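Local structure of HMG box-containing protein 1 (Homo sapiens, 3QVE) at residues E66-F70 with G71-L75. The protein represses transcription at target promoters in control of the cell cycle and Wnt signalling, and is represented here by its AXH domain. Numbering follows the deposited sequence.
Sequences ESVSF and GESVL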
loop_
_atom_site.group_PDB
_atom_site.type_symbol
_atom_site.label_atom_id
_atom_site.label_comp_id
_atom_site.label_asym_id
_atom_site.label_seq_id
_atom_site.Cartn_x
_atom_site.Cartn_y
_atom_site.Cartn_z
ATOM N N GLU A 66 1.830 10.806 -9.478
ATOM C CA GLU A 66 0.473 11.238 -9.253
ATOM C C GLU A 66 -0.181 11.309 -10.581
ATOM O O GLU A 66 0.464 11.623 -11.588
ATOM C CB GLU A 66 0.469 12.663 -8.678
ATOM C CG GLU A 66 -0.042 12.637 -7.321
ATOM C CD GLU A 66 -0.094 13.982 -6.650
ATOM O OE1 GLU A 66 0.854 14.254 -5.887
ATOM O OE2 GLU A 66 -1.107 14.688 -6.842
ATOM N N SER A 67 -1.478 11.061 -10.580
ATOM C CA SER A 67 -2.255 10.981 -11.812
ATOM C C SER A 67 -3.690 11.392 -11.510
ATOM O O SER A 67 -4.035 11.631 -10.371
ATOM C CB SER A 67 -2.223 9.516 -12.281
ATOM O OG SER A 67 -2.590 9.433 -13.620
ATOM N N VAL A 68 -4.525 11.449 -12.536
ATOM C CA VAL A 68 -5.959 11.652 -12.379
ATOM C C VAL A 68 -6.695 10.453 -12.991
ATOM O O VAL A 68 -6.372 10.016 -14.078
ATOM C CB VAL A 68 -6.392 12.950 -13.035
ATOM C CG1 VAL A 68 -7.902 13.143 -12.903
ATOM C CG2 VAL A 68 -5.631 14.143 -12.375
ATOM N N SER A 69 -7.660 9.910 -12.254
ATOM C CA SER A 69 -8.476 8.789 -12.699
ATOM C C SER A 69 -9.915 9.135 -12.406
ATOM O O SER A 69 -10.290 9.331 -11.252
ATOM C CB SER A 69 -8.097 7.515 -11.939
ATOM O OG SER A 69 -8.987 6.432 -12.181
ATOM N N PHE A 70 -10.709 9.233 -13.459
ATOM C CA PHE A 70 -12.116 9.518 -13.344
ATOM C C PHE A 70 -12.376 10.726 -12.443
ATOM O O PHE A 70 -13.179 10.682 -11.512
ATOM C CB PHE A 70 -12.843 8.245 -12.884
ATOM C CG PHE A 70 -12.828 7.164 -13.922
ATOM C CD1 PHE A 70 -13.633 7.271 -15.055
ATOM C CD2 PHE A 70 -12.002 6.046 -13.774
ATOM C CE1 PHE A 70 -13.633 6.282 -16.038
ATOM C CE2 PHE A 70 -11.997 5.040 -14.772
ATOM C CZ PHE A 70 -12.798 5.157 -15.869
ATOM N N GLY A 71 -11.663 11.807 -12.734
ATOM C CA GLY A 71 -11.856 13.056 -12.005
ATOM C C GLY A 71 -11.184 13.156 -10.645
ATOM O O GLY A 71 -11.208 14.221 -10.023
ATOM N N GLU A 72 -10.559 12.069 -10.182
ATOM C CA GLU A 72 -9.926 12.030 -8.890
ATOM C C GLU A 72 -8.424 11.951 -8.980
ATOM O O GLU A 72 -7.872 11.131 -9.711
ATOM C CB GLU A 72 -10.377 10.794 -8.126
ATOM C CG GLU A 72 -11.804 10.857 -7.671
ATOM C CD GLU A 72 -12.060 9.876 -6.540
ATOM O OE1 GLU A 72 -11.084 9.302 -5.958
ATOM O OE2 GLU A 72 -13.259 9.692 -6.242
ATOM N N SER A 73 -7.760 12.772 -8.171
ATOM C CA SER A 73 -6.306 12.721 -8.036
ATOM C C SER A 73 -5.918 11.468 -7.274
ATOM O O SER A 73 -6.455 11.235 -6.213
ATOM C CB SER A 73 -5.812 13.942 -7.230
ATOM O OG SER A 73 -5.902 15.063 -8.057
ATOM N N VAL A 74 -4.972 10.690 -7.816
ATOM C CA VAL A 74 -4.515 9.461 -7.206
ATOM C C VAL A 74 -2.986 9.340 -7.247
ATOM O O VAL A 74 -2.341 10.051 -7.986
ATOM C CB VAL A 74 -5.153 8.239 -7.896
ATOM C CG1 VAL A 74 -6.646 8.170 -7.594
ATOM C CG2 VAL A 74 -4.842 8.185 -9.399
ATOM N N LEU A 75 -2.441 8.438 -6.449
ATOM C CA LEU A 75 -1.027 8.088 -6.446
ATOM C C LEU A 75 -0.937 6.750 -7.172
ATOM O O LEU A 75 -1.883 5.936 -7.144
ATOM C CB LEU A 75 -0.485 7.919 -5.013
ATOM C CG LEU A 75 -0.449 9.137 -4.073
ATOM C CD1 LEU A 75 -0.269 8.704 -2.604
ATOM C CD2 LEU A 75 0.627 10.067 -4.526
HETATM O O HOH W 1 -2.975 14.666 -9.583
#
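V74 and S67 face each other as a hydrogen-bonded pair near the tip of an antiparallel β-hairpin, whose strands 59-69 and 72-80 lie side by side in the main sheet of the AXH domain. The hairpin reverses through a two-residue type I' turn from S69 to E72, where F70 and G71 both take positive phi. V74 and L75, on opposite faces, are the two buried residues of the contact. V74 shares its face with S67, S69 and E72, whose carboxylate end leads away from the other strand. V74 has chi1 -69°, which sets CG2 between its backbone N and carbonyl carbon and turns that methyl toward strand 59-69; it lies 4.1 Å from S67 CB and 4.2 Å from S69 CB. E92 of the adjoining strand 89-94 also touches V74.

On the other face, the E66 chain passes obliquely over L75, whose CD2 meets E66 CG at 3.9 Å, while L95 and F109 also contact the leucine. The E66 carboxylate reaches on to Y110, whose OH bonds OE1. Nearer the turn this face loosens: V68 and S73 are exposed, with V68 CG2 4.4 Å from S73 OG. A water lies beside the exposed E66 and S73, weakly bonded to E66 OE2, S67 O and S73 OG.

Four backbone bonds join the strands. V74 N donates almost straight to S67 O (2.9 Å, N-H...O 171°), and S67 N bonds V74 O in return. The turn is closed less evenly: S69 N reaches E72 O at 2.8 Å, whereas E72 N, 3.0 Å from S69 O, approaches from above the carbonyl plane, 58° out of it.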